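Local coordinates for protein RNA polymerase II subunit A C-terminal domain phosphatase SSU72 (Homo sapiens, PDB 4H3K) that dephosphorylates phosphoserine and phosphothreonine in the C-terminal domain of RNA polymerase II, and takes part in transcription termination and pre-mRNA processing, at residues B[99-102]-B[103-106]; B[77-80]-B[81-85]; B[39-42]-B[43-47]. The protein carries 1 engineered substitution. One frame throughout, in Å; residues are numbered along the deposited sequence.

Contact 1 of 3, residues B[99-102]-B[103-106]; sequences NGIL and HMLD
Gly-100 O accepts the amide hydrogen of Met-104 N at 2.9 Å, opening the i to i+4 ladder of helix 101-109. This is a helix start directly after a tight turn: Asn-99 has just left the helical conformation of helix 81-98, Gly-100 sits at the N-cap, and the side chain of Asn-99 closes an Asx turn. Its OD1 takes Ile-101 N at 3.2 Å, with the donor tilted 33° out of the carbonyl plane, which gives the first amide of the new helix a partner. Gly-100 suits its place because its phi is positive, a region that glycine enters at little cost. The ladder continues from Leu-105 N to Ile-101 O and from Asp-106 N to Leu-102 O.

Among the side chains, Ile-101 and Leu-105 run side by side and point the same way, the branch methyl CG2 of Ile-101 lying 4.0 Å from Leu-105 CD1. Leu-105 also rests its CG against Ile-101 O at 3.4 Å. Met-104 is a looser neighbour: its chain leaves straight and then bends at the sulfur (chi3 77°), which turns CE back toward the same CG2, at 4.5 Å. Flexible and unbranched, it can also reach the loop at Gln-36 and Asn-37. Ile-101 packs on Leu-88, and Leu-102 on Tyr-85 and Tyr-96, so these apolar residues fasten the short helix to helix 81-98.

Polar residues take the outer side. His-103 is exposed, its ring led away from the first turn by a CG anti to the backbone N (chi1 -176°). Asp-106 sends its carboxylate to a salt bridge with Arg-110, one turn further on, while its CB stays 3.4 Å from Leu-102 O.

Contact 2 of 3, residues B[77-80]-B[81-85]; sequences FKTT and YDQMY
The flat carboxamide of Gln-83 meets Thr-80 with its oxygen end: OE1 takes the backbone N-H of Thr-80 at 3.0 Å, in the carbonyl plane and on a lone pair, the N-H...O angle being a nearly straight 169°. Thr-80 CB lies 3.3 Å from the same oxygen. The other flat group, the Tyr-81 ring, has the carbonyl carbon of Thr-80 obliquely beside it and then leaves the loop; its hydroxyl is hydrogen-bonded to Asn-35 O, and Gln-36, Lys-112 and Asn-108 pack around it.

Gln-83 reaches back because CG is anti to its own carbonyl carbon (chi1 -67°) and the chain beyond is extended. This is one half of a capping box at the start of helix 81-98: the third residue of the helix holds the amide of the N-cap residue. The reverse bond is missing, since the methyl CG2 of Thr-80, not its hydroxyl, faces the first turn, a close 3.0 Å from Asp-82 N, while OG1 has a weak hydrogen bond to Pro-113 O. Glutamine suits the place, long enough to reach the N-cap amide and carrying an acceptor at its end.

Below the cap, Thr-80 O receives Met-84 N at 3.0 Å. The thioether chain of Met-84 then runs extended along the loop, bringing CE to 3.2 Å from Thr-79 O, a buried carbonyl with no hydrogen-bonding partner, and to 3.9 Å from Thr-79 CB. Met-84 also packs on Leu-105 and Leu-64, so an alanine here would probably open a gap between the loop and those leucines and strip the apolar cover from Thr-79 O. The methyl of Thr-79 takes the neighbouring place, CG2 lying 3.7 Å from Gln-83 CB where the two side chains cross.

Contact 3 of 3, residues B[39-42]-B[43-47]; sequences SMEA and HNILS
Ala-42 and Leu-46 make up the tight side: Leu-46 N is bonded to Ala-42 O at 2.9 Å, and Leu-46 CG lies over the same oxygen at 3.4 Å. Both side chains press on Val-30 of strand 27-32. A methyl lets the helix lie close to the strand, and the leucine fills the space further along, against Val-53 and Phe-51.

Next to them, Met-40 SD stands 5.1 Å from the centroid of the His-43 ring, 55° off its normal, an oblique sulfur-aromatic contact; His-43 ND1 is hydrogen-bonded to Ser-55 OG. Helix 38-48 is the crossover of a beta-alpha-beta unit between parallel strands 27-32 and 52-57. At its start Ser-39 OG bonds Ser-32 OG and Asn-35 OD1, with a phosphate ion about 4 Å from its side chain. This is consistent with the phosphate-binding CX5R loop of the family, Ser-32 standing where the family has its cysteine, probably as the engineered substitution.

The side chains of Glu-41 and Ile-45 meet only loosely, OE1 to CD1 at 4.2 Å, but lie under helix 165-184; Arg-107 holds Glu-41 OE2 in a salt bridge. The open side belongs to Asn-44, partly exposed, and Ser-47, exposed.

Overall arrangement
Along the chain contact 3 comes first, then contact 2, then contact 1. Contact 3 lies nearest the centre of the molecule, about 8 Å from it, on a helix packed against the five-stranded mixed sheet. Contacts 1 and 2 lie further out, each centred about 17 Å from that centre, at the starts of the successive helices 101-109 and 81-98. Their centres are 12 Å apart, and they touch where Leu-102 and Leu-105 pack on Tyr-85 and Met-84. The centre of contact 3 is 15 Å from that of contact 1, without touch, and 18 Å from that of contact 2, which reaches it through Tyr-81 OH and Met-40 CE. The outer helices pair beside the phosphate ion, probably the active-site end.

Contact 1 of 3, residues B[99-102]-B[103-106]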
ATOM      1  N   ASN B  99     -35.397 -19.483   6.021  1.00 50.23           N
ATOM      2  CA  ASN B  99     -34.105 -19.116   6.573  1.00 48.58           C
ATOM      3  C   ASN B  99     -33.506 -17.836   5.971  1.00 47.29           C
ATOM      4  O   ASN B  99     -32.296 -17.614   6.085  1.00 47.52           O
ATOM      5  CB  ASN B  99     -33.137 -20.292   6.444  1.00 48.53           C
ATOM      6  CG  ASN B  99     -32.828 -20.637   5.008  1.00 45.95           C
ATOM      7  OD1 ASN B  99     -33.139 -19.886   4.084  1.00 42.31           O
ATOM      8  ND2 ASN B  99     -32.198 -21.773   4.814  1.00 45.01           N
ATOM      9  N   GLY B 100     -34.347 -17.029   5.310  1.00 46.27           N
ATOM     10  CA  GLY B 100     -33.975 -15.701   4.782  1.00 45.09           C
ATOM     11  C   GLY B 100     -33.030 -15.697   3.590  1.00 43.62           C
ATOM     12  O   GLY B 100     -32.647 -14.623   3.098  1.00 42.95           O
ATOM     13  N   ILE B 101     -32.656 -16.889   3.113  1.00 42.38           N
ATOM     14  CA  ILE B 101     -31.658 -16.990   2.055  1.00 40.82           C
ATOM     15  C   ILE B 101     -32.149 -16.464   0.701  1.00 40.94           C
ATOM     16  O   ILE B 101     -31.392 -15.823  -0.031  1.00 40.23           O
ATOM     17  CB  ILE B 101     -31.053 -18.406   1.947  1.00 40.91           C
ATOM     18  CG1 ILE B 101     -30.271 -18.721   3.214  1.00 40.84           C
ATOM     19  CG2 ILE B 101     -30.154 -18.526   0.733  1.00 39.39           C
ATOM     20  CD1 ILE B 101     -29.739 -20.104   3.260  1.00 46.90           C
ATOM     21  N   LEU B 102     -33.413 -16.697   0.366  1.00 41.08           N
ATOM     22  CA  LEU B 102     -33.943 -16.138  -0.894  1.00 41.40           C
ATOM     23  C   LEU B 102     -33.977 -14.612  -0.849  1.00 40.40           C
ATOM     24  O   LEU B 102     -33.609 -13.938  -1.817  1.00 39.87           O
ATOM     25  CB  LEU B 102     -35.326 -16.729  -1.276  1.00 42.44           C
ATOM     26  CG  LEU B 102     -35.348 -18.220  -1.667  1.00 42.22           C
ATOM     27  CD1 LEU B 102     -36.777 -18.661  -2.026  1.00 44.56           C
ATOM     28  CD2 LEU B 102     -34.361 -18.615  -2.800  1.00 41.68           C
ATOM     29  N   HIS B 103     -34.409 -14.080   0.282  1.00 40.92           N
ATOM     30  CA  HIS B 103     -34.417 -12.631   0.508  1.00 41.24           C
ATOM     31  C   HIS B 103     -32.994 -12.049   0.428  1.00 39.92           C
ATOM     32  O   HIS B 103     -32.786 -11.024  -0.217  1.00 40.63           O
ATOM     33  CB  HIS B 103     -35.093 -12.292   1.848  1.00 41.85           C
ATOM     34  CG  HIS B 103     -35.230 -10.816   2.107  1.00 45.34           C
ATOM     35  ND1 HIS B 103     -34.158 -10.014   2.437  1.00 47.40           N
ATOM     36  CD2 HIS B 103     -36.314 -10.000   2.092  1.00 49.66           C
ATOM     37  CE1 HIS B 103     -34.569  -8.770   2.603  1.00 47.50           C
ATOM     38  NE2 HIS B 103     -35.872  -8.733   2.402  1.00 49.79           N
ATOM     39  N   MET B 104     -32.022 -12.713   1.069  1.00 39.23           N
ATOM     40  CA  MET B 104     -30.605 -12.294   1.017  1.00 37.36           C
ATOM     41  C   MET B 104     -30.096 -12.273  -0.423  1.00 37.01           C
ATOM     42  O   MET B 104     -29.486 -11.297  -0.854  1.00 35.78           O
ATOM     43  CB  MET B 104     -29.738 -13.231   1.848  1.00 37.14           C
ATOM     44  CG  MET B 104     -28.271 -12.782   1.991  1.00 35.40           C
ATOM     45  SD  MET B 104     -27.357 -14.096   2.806  1.00 35.70           S
ATOM     46  CE  MET B 104     -27.133 -15.294   1.483  1.00 31.30           C
ATOM     47  N   LEU B 105     -30.364 -13.352  -1.163  1.00 36.54           N
ATOM     48  CA  LEU B 105     -29.953 -13.441  -2.564  1.00 36.96           C
ATOM     49  C   LEU B 105     -30.553 -12.347  -3.443  1.00 37.75           C
ATOM     50  O   LEU B 105     -29.867 -11.766  -4.280  1.00 36.83           O
ATOM     51  CB  LEU B 105     -30.229 -14.840  -3.142  1.00 37.17           C
ATOM     52  CG  LEU B 105     -29.276 -15.950  -2.677  1.00 35.20           C
ATOM     53  CD1 LEU B 105     -29.783 -17.355  -3.076  1.00 35.22           C
ATOM     54  CD2 LEU B 105     -27.828 -15.743  -3.163  1.00 31.79           C
ATOM     55  N   ASP B 106     -31.840 -12.075  -3.230  1.00 39.89           N
ATOM     56  CA  ASP B 106     -32.547 -10.984  -3.896  1.00 40.74           C
ATOM     57  C   ASP B 106     -31.941  -9.630  -3.557  1.00 39.64           C
ATOM     58  O   ASP B 106     -31.720  -8.808  -4.446  1.00 40.01           O
ATOM     59  CB  ASP B 106     -34.021 -11.002  -3.493  1.00 42.46           C
ATOM     60  CG  ASP B 106     -34.825  -9.950  -4.210  1.00 46.12           C
ATOM     61  OD1 ASP B 106     -34.951 -10.046  -5.445  1.00 49.10           O
ATOM     62  OD2 ASP B 106     -35.324  -9.024  -3.540  1.00 49.07           O
TER

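Contact 2 of 3, residues B[77-80]-B[81-85]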
ATOM      1  N   PHE B  77     -17.625 -19.206  -7.605  1.00 38.48           N
ATOM      2  CA  PHE B  77     -17.747 -17.744  -7.656  1.00 38.00           C
ATOM      3  C   PHE B  77     -18.277 -17.175  -8.991  1.00 39.73           C
ATOM      4  O   PHE B  77     -18.769 -16.038  -9.024  1.00 39.82           O
ATOM      5  CB  PHE B  77     -16.418 -17.090  -7.304  1.00 36.59           C
ATOM      6  CG  PHE B  77     -16.285 -16.770  -5.866  1.00 34.36           C
ATOM      7  CD1 PHE B  77     -15.732 -17.699  -4.989  1.00 33.91           C
ATOM      8  CD2 PHE B  77     -16.698 -15.523  -5.367  1.00 32.32           C
ATOM      9  CE1 PHE B  77     -15.587 -17.407  -3.636  1.00 31.43           C
ATOM     10  CE2 PHE B  77     -16.551 -15.213  -4.008  1.00 31.36           C
ATOM     11  CZ  PHE B  77     -16.014 -16.156  -3.137  1.00 31.67           C
ATOM     12  N   LYS B  78     -18.179 -17.959 -10.072  1.00 40.96           N
ATOM     13  CA  LYS B  78     -18.695 -17.560 -11.377  1.00 42.69           C
ATOM     14  C   LYS B  78     -20.229 -17.564 -11.453  1.00 42.53           C
ATOM     15  O   LYS B  78     -20.788 -17.052 -12.399  1.00 43.60           O
ATOM     16  CB  LYS B  78     -18.087 -18.430 -12.502  1.00 44.49           C
ATOM     17  CG  LYS B  78     -16.621 -18.102 -12.799  1.00 47.14           C
ATOM     18  CD  LYS B  78     -15.843 -19.328 -13.221  1.00 52.75           C
ATOM     19  CE  LYS B  78     -14.421 -19.260 -12.663  1.00 56.61           C
ATOM     20  NZ  LYS B  78     -13.373 -18.960 -13.701  1.00 60.84           N
ATOM     21  N   THR B  79     -20.897 -18.134 -10.452  1.00 41.34           N
ATOM     22  CA  THR B  79     -22.345 -18.259 -10.449  1.00 40.44           C
ATOM     23  C   THR B  79     -23.022 -16.983  -9.937  1.00 40.31           C
ATOM     24  O   THR B  79     -22.640 -16.414  -8.928  1.00 38.84           O
ATOM     25  CB  THR B  79     -22.777 -19.435  -9.567  1.00 40.96           C
ATOM     26  OG1 THR B  79     -22.131 -20.637 -10.004  1.00 39.92           O
ATOM     27  CG2 THR B  79     -24.266 -19.615  -9.600  1.00 39.91           C
ATOM     28  N   THR B  80     -24.041 -16.560 -10.663  1.00 40.52           N
ATOM     29  CA  THR B  80     -24.836 -15.368 -10.386  1.00 40.40           C
ATOM     30  C   THR B  80     -25.731 -15.544  -9.143  1.00 38.89           C
ATOM     31  O   THR B  80     -26.148 -16.668  -8.824  1.00 38.58           O
ATOM     32  CB  THR B  80     -25.633 -15.064 -11.704  1.00 42.10           C
ATOM     33  OG1 THR B  80     -25.038 -13.948 -12.368  1.00 44.57           O
ATOM     34  CG2 THR B  80     -27.068 -14.806 -11.494  1.00 43.04           C
ATOM     35  N   TYR B  81     -25.982 -14.460  -8.407  1.00 37.56           N
ATOM     36  CA  TYR B  81     -26.931 -14.517  -7.287  1.00 37.40           C
ATOM     37  C   TYR B  81     -28.303 -15.019  -7.753  1.00 38.85           C
ATOM     38  O   TYR B  81     -28.986 -15.784  -7.055  1.00 38.07           O
ATOM     39  CB  TYR B  81     -27.101 -13.151  -6.625  1.00 36.12           C
ATOM     40  CG  TYR B  81     -25.850 -12.610  -5.926  1.00 35.04           C
ATOM     41  CD1 TYR B  81     -25.313 -13.247  -4.806  1.00 31.82           C
ATOM     42  CD2 TYR B  81     -25.235 -11.439  -6.376  1.00 35.30           C
ATOM     43  CE1 TYR B  81     -24.164 -12.731  -4.142  1.00 31.97           C
ATOM     44  CE2 TYR B  81     -24.093 -10.912  -5.730  1.00 35.02           C
ATOM     45  CZ  TYR B  81     -23.570 -11.564  -4.620  1.00 32.93           C
ATOM     46  OH  TYR B  81     -22.471 -11.030  -3.997  1.00 30.67           O
ATOM     47  N   ASP B  82     -28.698 -14.552  -8.929  1.00 40.34           N
ATOM     48  CA  ASP B  82     -29.950 -14.972  -9.568  1.00 42.56           C
ATOM     49  C   ASP B  82     -29.962 -16.476  -9.868  1.00 43.32           C
ATOM     50  O   ASP B  82     -30.965 -17.142  -9.628  1.00 44.84           O
ATOM     51  CB  ASP B  82     -30.171 -14.152 -10.835  1.00 43.37           C
ATOM     52  CG  ASP B  82     -31.560 -14.294 -11.371  1.00 46.38           C
ATOM     53  OD1 ASP B  82     -32.490 -13.793 -10.714  1.00 48.20           O
ATOM     54  OD2 ASP B  82     -31.713 -14.931 -12.432  1.00 48.05           O
ATOM     55  N   GLN B  83     -28.855 -17.021 -10.365  1.00 43.87           N
ATOM     56  CA  GLN B  83     -28.769 -18.474 -10.579  1.00 44.98           C
ATOM     57  C   GLN B  83     -28.911 -19.228  -9.253  1.00 44.40           C
ATOM     58  O   GLN B  83     -29.630 -20.215  -9.182  1.00 44.54           O
ATOM     59  CB  GLN B  83     -27.496 -18.878 -11.342  1.00 45.10           C
ATOM     60  CG  GLN B  83     -27.492 -18.378 -12.777  1.00 46.91           C
ATOM     61  CD  GLN B  83     -26.147 -18.512 -13.468  1.00 48.26           C
ATOM     62  OE1 GLN B  83     -25.117 -18.108 -12.944  1.00 48.59           O
ATOM     63  NE2 GLN B  83     -26.158 -19.080 -14.671  1.00 51.95           N
ATOM     64  N   MET B  84     -28.282 -18.719  -8.190  1.00 43.00           N
ATOM     65  CA  MET B  84     -28.395 -19.329  -6.858  1.00 42.80           C
ATOM     66  C   MET B  84     -29.821 -19.274  -6.340  1.00 43.26           C
ATOM     67  O   MET B  84     -30.321 -20.242  -5.746  1.00 43.57           O
ATOM     68  CB  MET B  84     -27.457 -18.657  -5.844  1.00 41.24           C
ATOM     69  CG  MET B  84     -26.005 -18.933  -6.082  1.00 41.40           C
ATOM     70  SD  MET B  84     -24.984 -17.863  -5.049  1.00 38.51           S
ATOM     71  CE  MET B  84     -23.544 -17.742  -6.107  1.00 39.69           C
ATOM     72  N   TYR B  85     -30.461 -18.135  -6.572  1.00 43.76           N
ATOM     73  CA  TYR B  85     -31.851 -17.920  -6.196  1.00 45.44           C
ATOM     74  C   TYR B  85     -32.731 -18.994  -6.838  1.00 46.65           C
ATOM     75  O   TYR B  85     -33.470 -19.692  -6.143  1.00 46.52           O
ATOM     76  CB  TYR B  85     -32.304 -16.527  -6.626  1.00 45.59           C
ATOM     77  CG  TYR B  85     -33.686 -16.146  -6.153  1.00 48.49           C
ATOM     78  CD1 TYR B  85     -34.820 -16.537  -6.863  1.00 50.70           C
ATOM     79  CD2 TYR B  85     -33.858 -15.382  -4.995  1.00 49.78           C
ATOM     80  CE1 TYR B  85     -36.093 -16.187  -6.429  1.00 52.62           C
ATOM     81  CE2 TYR B  85     -35.123 -15.036  -4.548  1.00 51.57           C
ATOM     82  CZ  TYR B  85     -36.235 -15.440  -5.274  1.00 52.48           C
ATOM     83  OH  TYR B  85     -37.486 -15.086  -4.833  1.00 55.27           O
TER

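Contact 3 of 3, residues B[39-42]-B[43-47]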
ATOM      1  N   SER B  39     -20.334  -9.325   4.234  1.00 23.30           N
ATOM      2  CA  SER B  39     -19.799  -8.271   3.386  1.00 23.07           C
ATOM      3  C   SER B  39     -20.892  -7.551   2.594  1.00 23.76           C
ATOM      4  O   SER B  39     -20.767  -6.368   2.329  1.00 25.41           O
ATOM      5  CB  SER B  39     -18.686  -8.809   2.429  1.00 22.03           C
ATOM      6  OG  SER B  39     -19.176  -9.930   1.669  1.00 25.19           O
ATOM      7  N   MET B  40     -21.971  -8.251   2.250  1.00 24.67           N
ATOM      8  CA  MET B  40     -23.041  -7.668   1.462  1.00 26.21           C
ATOM      9  C   MET B  40     -23.987  -6.798   2.310  1.00 26.86           C
ATOM     10  O   MET B  40     -24.435  -5.739   1.858  1.00 27.12           O
ATOM     11  CB  MET B  40     -23.788  -8.755   0.689  1.00 25.89           C
ATOM     12  CG  MET B  40     -22.897  -9.393  -0.374  1.00 25.74           C
ATOM     13  SD  MET B  40     -22.498  -8.198  -1.671  1.00 29.24           S
ATOM     14  CE  MET B  40     -23.990  -8.291  -2.701  1.00 28.46           C
ATOM     15  N   GLU B  41     -24.286  -7.259   3.516  1.00 27.26           N
ATOM     16  CA  GLU B  41     -24.955  -6.409   4.521  1.00 28.29           C
ATOM     17  C   GLU B  41     -24.188  -5.095   4.731  1.00 27.33           C
ATOM     18  O   GLU B  41     -24.788  -4.011   4.815  1.00 28.37           O
ATOM     19  CB  GLU B  41     -25.068  -7.169   5.841  1.00 29.01           C
ATOM     20  CG  GLU B  41     -26.138  -6.622   6.808  1.00 34.54           C
ATOM     21  CD  GLU B  41     -27.535  -6.645   6.195  1.00 39.44           C
ATOM     22  OE1 GLU B  41     -28.170  -5.600   6.202  1.00 44.45           O
ATOM     23  OE2 GLU B  41     -27.961  -7.688   5.662  1.00 41.91           O
ATOM     24  N   ALA B  42     -22.863  -5.186   4.798  1.00 25.82           N
ATOM     25  CA  ALA B  42     -22.030  -4.002   5.015  1.00 25.66           C
ATOM     26  C   ALA B  42     -21.978  -3.155   3.744  1.00 25.70           C
ATOM     27  O   ALA B  42     -22.049  -1.960   3.830  1.00 25.34           O
ATOM     28  CB  ALA B  42     -20.608  -4.411   5.459  1.00 24.93           C
ATOM     29  N   HIS B  43     -21.858  -3.798   2.577  1.00 25.67           N
ATOM     30  CA  HIS B  43     -21.849  -3.106   1.283  1.00 26.93           C
ATOM     31  C   HIS B  43     -23.125  -2.281   1.206  1.00 28.21           C
ATOM     32  O   HIS B  43     -23.074  -1.080   0.927  1.00 28.85           O
ATOM     33  CB  HIS B  43     -21.812  -4.142   0.148  1.00 26.59           C
ATOM     34  CG  HIS B  43     -21.580  -3.574  -1.222  1.00 29.22           C
ATOM     35  ND1 HIS B  43     -20.879  -4.266  -2.195  1.00 28.08           N
ATOM     36  CD2 HIS B  43     -21.983  -2.418  -1.801  1.00 28.91           C
ATOM     37  CE1 HIS B  43     -20.847  -3.551  -3.303  1.00 29.44           C
ATOM     38  NE2 HIS B  43     -21.503  -2.422  -3.090  1.00 31.64           N
ATOM     39  N   ASN B  44     -24.255  -2.919   1.502  1.00 28.46           N
ATOM     40  CA  ASN B  44     -25.555  -2.254   1.435  1.00 30.64           C
ATOM     41  C   ASN B  44     -25.635  -1.023   2.364  1.00 30.46           C
ATOM     42  O   ASN B  44     -25.982   0.077   1.898  1.00 30.91           O
ATOM     43  CB  ASN B  44     -26.698  -3.261   1.687  1.00 30.91           C
ATOM     44  CG  ASN B  44     -28.102  -2.679   1.380  1.00 36.45           C
ATOM     45  OD1 ASN B  44     -28.916  -2.503   2.293  1.00 40.10           O
ATOM     46  ND2 ASN B  44     -28.366  -2.362   0.115  1.00 37.28           N
ATOM     47  N   ILE B  45     -25.309  -1.185   3.649  1.00 29.92           N
ATOM     48  CA  ILE B  45     -25.387  -0.056   4.598  1.00 29.89           C
ATOM     49  C   ILE B  45     -24.400   1.062   4.178  1.00 29.92           C
ATOM     50  O   ILE B  45     -24.773   2.247   4.091  1.00 29.74           O
ATOM     51  CB  ILE B  45     -25.100  -0.494   6.083  1.00 29.79           C
ATOM     52  CG1 ILE B  45     -26.114  -1.565   6.577  1.00 33.50           C
ATOM     53  CG2 ILE B  45     -25.127   0.722   7.049  1.00 30.86           C
ATOM     54  CD1 ILE B  45     -27.490  -1.452   6.036  1.00 35.62           C
ATOM     55  N   LEU B  46     -23.149   0.689   3.890  1.00 28.02           N
ATOM     56  CA  LEU B  46     -22.130   1.702   3.541  1.00 28.32           C
ATOM     57  C   LEU B  46     -22.550   2.451   2.290  1.00 29.24           C
ATOM     58  O   LEU B  46     -22.489   3.678   2.255  1.00 28.75           O
ATOM     59  CB  LEU B  46     -20.739   1.088   3.390  1.00 26.48           C
ATOM     60  CG  LEU B  46     -20.100   0.651   4.732  1.00 26.21           C
ATOM     61  CD1 LEU B  46     -18.899  -0.204   4.496  1.00 25.87           C
ATOM     62  CD2 LEU B  46     -19.663   1.840   5.598  1.00 23.38           C
ATOM     63  N   SER B  47     -23.005   1.699   1.283  1.00 30.27           N
ATOM     64  CA  SER B  47     -23.385   2.299   0.008  1.00 32.77           C
ATOM     65  C   SER B  47     -24.519   3.307   0.227  1.00 33.60           C
ATOM     66  O   SER B  47     -24.468   4.411  -0.287  1.00 33.68           O
ATOM     67  CB  SER B  47     -23.785   1.218  -0.984  1.00 32.51           C
ATOM     68  OG  SER B  47     -24.340   1.809  -2.125  1.00 37.80           O
TER